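PDB 3GPV: transcriptional regulator, MerR family from Bacillus thuringiensis serovar konkukian, which probably binds DNA as a MerR-family transcription factor, using a winged helix-turn-helix domain; a long C-terminal helix is predicted to form a coiled coil. Local coordinates for residues M15-Q26 / R53-E64. Sequence-based numbering, arbitrary orientation.
Sequences MYYTIGQVAKMQ and RIFNEEALKYLE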
loop_
_atom_site.group_PDB
_atom_site.type_symbol
_atom_site.label_atom_id
_atom_site.label_comp_id
_atom_site.label_asym_id
_atom_site.label_seq_id
_atom_site.Cartn_x
_atom_site.Cartn_y
_atom_site.Cartn_z
HETATM N N MSE B 15 -10.151 32.339 8.221
HETATM C CA MSE B 15 -11.138 31.512 7.416
HETATM C C MSE B 15 -11.068 30.035 7.746
HETATM O O MSE B 15 -9.989 29.472 7.933
HETATM C CB MSE B 15 -10.862 31.547 5.896
HETATM C CG MSE B 15 -11.748 30.549 5.088
HETATM SE SE MSE B 15 -13.520 31.414 4.877
HETATM C CE MSE B 15 -12.738 33.249 4.907
ATOM N N TYR B 16 -12.217 29.388 7.670
ATOM C CA TYR B 16 -12.285 27.969 7.908
ATOM C C TYR B 16 -12.946 27.303 6.696
ATOM O O TYR B 16 -13.516 27.949 5.795
ATOM C CB TYR B 16 -13.095 27.724 9.156
ATOM C CG TYR B 16 -14.487 28.245 8.961
ATOM C CD1 TYR B 16 -15.497 27.416 8.449
ATOM C CD2 TYR B 16 -14.820 29.561 9.315
ATOM C CE1 TYR B 16 -16.835 27.889 8.300
ATOM C CE2 TYR B 16 -16.131 30.045 9.165
ATOM C CZ TYR B 16 -17.144 29.205 8.667
ATOM O OH TYR B 16 -18.455 29.677 8.564
ATOM N N TYR B 17 -12.833 25.987 6.693
ATOM C CA TYR B 17 -13.367 25.161 5.634
ATOM C C TYR B 17 -14.120 23.986 6.229
ATOM O O TYR B 17 -13.733 23.429 7.251
ATOM C CB TYR B 17 -12.211 24.692 4.755
ATOM C CG TYR B 17 -11.425 25.852 4.192
ATOM C CD1 TYR B 17 -11.860 26.526 3.050
ATOM C CD2 TYR B 17 -10.284 26.322 4.838
ATOM C CE1 TYR B 17 -11.182 27.644 2.567
ATOM C CE2 TYR B 17 -9.602 27.439 4.363
ATOM C CZ TYR B 17 -10.058 28.093 3.229
ATOM O OH TYR B 17 -9.397 29.199 2.757
ATOM N N THR B 18 -15.222 23.626 5.591
ATOM C CA THR B 18 -16.041 22.516 6.070
ATOM C C THR B 18 -15.450 21.139 5.738
ATOM O O THR B 18 -14.654 21.002 4.808
ATOM C CB THR B 18 -17.435 22.583 5.467
ATOM O OG1 THR B 18 -17.340 22.399 4.050
ATOM C CG2 THR B 18 -18.070 23.927 5.762
ATOM N N ILE B 19 -15.846 20.129 6.506
ATOM C CA ILE B 19 -15.375 18.762 6.291
ATOM C C ILE B 19 -15.603 18.395 4.817
ATOM O O ILE B 19 -14.793 17.705 4.197
ATOM C CB ILE B 19 -16.165 17.754 7.153
ATOM C CG1 ILE B 19 -16.320 18.267 8.592
ATOM C CG2 ILE B 19 -15.478 16.409 7.136
ATOM C CD1 ILE B 19 -15.036 18.489 9.357
ATOM N N GLY B 20 -16.723 18.866 4.271
ATOM C CA GLY B 20 -17.066 18.593 2.889
ATOM C C GLY B 20 -16.167 19.249 1.858
ATOM O O GLY B 20 -15.830 18.631 0.849
ATOM N N GLN B 21 -15.780 20.500 2.095
ATOM C CA GLN B 21 -14.908 21.204 1.165
ATOM C C GLN B 21 -13.510 20.605 1.229
ATOM O O GLN B 21 -12.836 20.454 0.212
ATOM C CB GLN B 21 -14.850 22.695 1.511
ATOM C CG GLN B 21 -16.205 23.386 1.465
ATOM C CD GLN B 21 -16.171 24.796 2.018
ATOM O OE1 GLN B 21 -15.536 25.055 3.034
ATOM N NE2 GLN B 21 -16.872 25.712 1.361
ATOM N N VAL B 22 -13.078 20.261 2.433
ATOM C CA VAL B 22 -11.763 19.677 2.613
ATOM C C VAL B 22 -11.683 18.340 1.884
ATOM O O VAL B 22 -10.652 18.005 1.305
ATOM C CB VAL B 22 -11.448 19.493 4.107
ATOM C CG1 VAL B 22 -10.165 18.719 4.282
ATOM C CG2 VAL B 22 -11.321 20.854 4.773
ATOM N N ALA B 23 -12.780 17.584 1.904
ATOM C CA ALA B 23 -12.823 16.289 1.230
ATOM C C ALA B 23 -12.597 16.503 -0.254
ATOM O O ALA B 23 -11.854 15.763 -0.895
ATOM C CB ALA B 23 -14.159 15.615 1.460
ATOM N N LYS B 24 -13.242 17.523 -0.799
ATOM C CA LYS B 24 -13.075 17.830 -2.209
ATOM C C LYS B 24 -11.637 18.251 -2.508
ATOM O O LYS B 24 -11.032 17.764 -3.461
ATOM C CB LYS B 24 -14.043 18.933 -2.628
ATOM C CG LYS B 24 -15.501 18.601 -2.367
ATOM C CD LYS B 24 -16.444 19.649 -2.930
ATOM C CE LYS B 24 -17.896 19.253 -2.688
ATOM N NZ LYS B 24 -18.854 20.219 -3.308
HETATM N N MSE B 25 -11.083 19.155 -1.705
HETATM C CA MSE B 25 -9.721 19.582 -1.951
HETATM C C MSE B 25 -8.747 18.424 -1.807
HETATM O O MSE B 25 -7.793 18.324 -2.564
HETATM C CB MSE B 25 -9.336 20.709 -1.000
HETATM C CG MSE B 25 -10.075 21.994 -1.279
HETATM SE SE MSE B 25 -9.485 23.400 -0.096
HETATM C CE MSE B 25 -10.279 22.912 1.532
ATOM N N GLN B 26 -8.996 17.550 -0.841
ATOM C CA GLN B 26 -8.097 16.420 -0.622
ATOM C C GLN B 26 -8.482 15.187 -1.395
ATOM O O GLN B 26 -7.918 14.128 -1.170
ATOM C CB GLN B 26 -7.956 16.090 0.874
ATOM C CG GLN B 26 -7.377 17.251 1.650
ATOM C CD GLN B 26 -5.967 17.592 1.206
ATOM O OE1 GLN B 26 -5.094 16.724 1.167
ATOM N NE2 GLN B 26 -5.735 18.864 0.874
ATOM N N ARG B 53 -17.946 21.543 13.283
ATOM C CA ARG B 53 -16.506 21.354 13.385
ATOM C C ARG B 53 -15.900 21.584 12.008
ATOM O O ARG B 53 -16.275 20.946 11.027
ATOM C CB ARG B 53 -16.200 19.962 13.939
ATOM C CG ARG B 53 -16.734 19.827 15.359
ATOM C CD ARG B 53 -16.587 18.439 15.953
ATOM N NE ARG B 53 -15.203 18.086 16.243
ATOM C CZ ARG B 53 -14.521 17.164 15.576
ATOM N NH1 ARG B 53 -15.100 16.506 14.580
ATOM N NH2 ARG B 53 -13.266 16.892 15.907
ATOM N N ILE B 54 -14.974 22.532 11.946
ATOM C CA ILE B 54 -14.351 22.912 10.688
ATOM C C ILE B 54 -12.832 22.921 10.737
ATOM O O ILE B 54 -12.226 22.816 11.804
ATOM C CB ILE B 54 -14.816 24.321 10.258
ATOM C CG1 ILE B 54 -14.344 25.364 11.278
ATOM C CG2 ILE B 54 -16.329 24.360 10.144
ATOM C CD1 ILE B 54 -14.966 25.244 12.655
ATOM N N PHE B 55 -12.234 23.080 9.564
ATOM C CA PHE B 55 -10.786 23.107 9.413
ATOM C C PHE B 55 -10.229 24.508 9.181
ATOM O O PHE B 55 -10.635 25.182 8.238
ATOM C CB PHE B 55 -10.361 22.248 8.212
ATOM C CG PHE B 55 -10.525 20.774 8.415
ATOM C CD1 PHE B 55 -9.425 19.973 8.720
ATOM C CD2 PHE B 55 -11.775 20.180 8.300
ATOM C CE1 PHE B 55 -9.571 18.600 8.907
ATOM C CE2 PHE B 55 -11.930 18.803 8.488
ATOM C CZ PHE B 55 -10.827 18.015 8.790
ATOM N N ASN B 56 -9.318 24.949 10.042
ATOM C CA ASN B 56 -8.654 26.228 9.815
ATOM C C ASN B 56 -7.354 25.837 9.100
ATOM O O ASN B 56 -7.105 24.655 8.859
ATOM C CB ASN B 56 -8.338 26.968 11.122
ATOM C CG ASN B 56 -7.661 26.089 12.149
ATOM O OD1 ASN B 56 -7.038 25.084 11.811
ATOM N ND2 ASN B 56 -7.772 26.472 13.421
ATOM N N GLU B 57 -6.528 26.815 8.763
ATOM C CA GLU B 57 -5.285 26.545 8.055
ATOM C C GLU B 57 -4.378 25.538 8.758
ATOM O O GLU B 57 -3.750 24.704 8.111
ATOM C CB GLU B 57 -4.526 27.851 7.825
ATOM C CG GLU B 57 -3.463 27.768 6.737
ATOM C CD GLU B 57 -2.743 29.087 6.522
ATOM O OE1 GLU B 57 -2.016 29.532 7.441
ATOM O OE2 GLU B 57 -2.909 29.681 5.435
ATOM N N GLU B 58 -4.299 25.609 10.077
ATOM C CA GLU B 58 -3.448 24.677 10.797
ATOM C C GLU B 58 -4.032 23.261 10.788
ATOM O O GLU B 58 -3.294 22.274 10.720
ATOM C CB GLU B 58 -3.229 25.149 12.239
ATOM C CG GLU B 58 -2.322 24.219 13.030
ATOM C CD GLU B 58 -1.417 24.948 14.003
ATOM O OE1 GLU B 58 -1.919 25.434 15.039
ATOM O OE2 GLU B 58 -0.200 25.037 13.724
ATOM N N ALA B 59 -5.357 23.168 10.847
ATOM C CA ALA B 59 -6.018 21.874 10.845
ATOM C C ALA B 59 -5.714 21.153 9.537
ATOM O O ALA B 59 -5.546 19.942 9.516
ATOM C CB ALA B 59 -7.531 22.050 11.008
ATOM N N LEU B 60 -5.656 21.906 8.447
ATOM C CA LEU B 60 -5.369 21.322 7.143
ATOM C C LEU B 60 -3.928 20.807 7.048
ATOM O O LEU B 60 -3.681 19.762 6.445
ATOM C CB LEU B 60 -5.631 22.344 6.035
ATOM C CG LEU B 60 -7.096 22.747 5.841
ATOM C CD1 LEU B 60 -7.201 23.785 4.746
ATOM C CD2 LEU B 60 -7.913 21.525 5.489
ATOM N N LYS B 61 -2.985 21.551 7.625
ATOM C CA LYS B 61 -1.582 21.138 7.611
ATOM C C LYS B 61 -1.493 19.788 8.314
ATOM O O LYS B 61 -0.816 18.881 7.846
ATOM C CB LYS B 61 -0.709 22.178 8.321
ATOM C CG LYS B 61 -0.625 23.497 7.566
ATOM C CD LYS B 61 0.040 24.594 8.393
ATOM C CE LYS B 61 0.114 25.912 7.621
ATOM N NZ LYS B 61 0.510 27.062 8.492
ATOM N N TYR B 62 -2.199 19.650 9.428
ATOM C CA TYR B 62 -2.209 18.386 10.157
ATOM C C TYR B 62 -2.854 17.284 9.306
ATOM O O TYR B 62 -2.420 16.132 9.321
ATOM C CB TYR B 62 -2.989 18.533 11.464
ATOM C CG TYR B 62 -2.182 19.011 12.650
ATOM C CD1 TYR B 62 -1.031 18.335 13.050
ATOM C CD2 TYR B 62 -2.604 20.096 13.411
ATOM C CE1 TYR B 62 -0.324 18.723 14.181
ATOM C CE2 TYR B 62 -1.909 20.496 14.545
ATOM C CZ TYR B 62 -0.767 19.804 14.927
ATOM O OH TYR B 62 -0.075 20.183 16.053
ATOM N N LEU B 63 -3.897 17.635 8.560
ATOM C CA LEU B 63 -4.557 16.643 7.717
ATOM C C LEU B 63 -3.630 16.128 6.623
ATOM O O LEU B 63 -3.636 14.946 6.294
ATOM C CB LEU B 63 -5.818 17.224 7.064
ATOM C CG LEU B 63 -6.482 16.317 6.006
ATOM C CD1 LEU B 63 -6.837 14.969 6.614
ATOM C CD2 LEU B 63 -7.735 16.982 5.455
ATOM N N GLU B 64 -2.841 17.025 6.046
ATOM C CA GLU B 64 -1.920 16.624 5.000
ATOM C C GLU B 64 -0.909 15.633 5.535
ATOM O O GLU B 64 -0.525 14.702 4.830
ATOM C CB GLU B 64 -1.222 17.847 4.406
ATOM C CG GLU B 64 -2.173 18.740 3.608
ATOM C CD GLU B 64 -1.463 19.756 2.739
ATOM O OE1 GLU B 64 -0.606 19.348 1.926
ATOM O OE2 GLU B 64 -1.770 20.960 2.860
HETATM O O HOH W 1 -7.487 29.331 8.602
HETATM O O HOH W 2 -17.651 21.007 8.490
#
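Tyr17 and Phe55 pair as antiparallel strand residues, each giving its N-H to the other's carbonyl. The bond from Phe55 N to Tyr17 O is nearly straight (2.8 Å, 176°); the return bond from Tyr17 N to Phe55 O is more bent, at 145°. Two waters extend this short ladder: one accepts from Glu57 N and donates to Met15 O, the other accepts from Ile19 N and donates to Arg53 O.

Apolar side chains of helix 19-25 pack against Phe55 of strand 53-55 and against Leu60 and Leu63 of helix 57-70. Ile19 meets the Phe55 ring at its edge, CD1 standing 3.2 Å from CE2, while Val22 CB lies above one face, offset toward the rim. With CG1 anti to the backbone N (chi1 172°), Val22 divides its branches: CG2 touches Phe55 and, at 3.5 Å, Leu60 CD2, whereas CG1 meets Leu63 CD2 tip to tip at 3.2 Å, tighter than usual for two carbons. Gln26 lays its CG alongside Leu63 CD2. Near the strands, Tyr16 CB packs 3.4 Å from Ile54 CG1, and the Leu60 and Tyr17 side chains cross at about a right angle, with CD1 of Leu60 4.0 Å from CD2 of Tyr17.

Each helix start is capped locally, by the Thr18-Gln21 capping box and by Asn56 OD1, which accepts from Ala59 N at 2.7 Å. Phe42 adds an edge-to-face partner to Phe55, and helix 30-38 touches Ile19 through Ile33. Backbone bonds thus fix the strand register, while side-chain packing joins the first helix of the helix-turn-helix to the helix following the wing, consistent with the winged DNA-binding domain of MerR regulators.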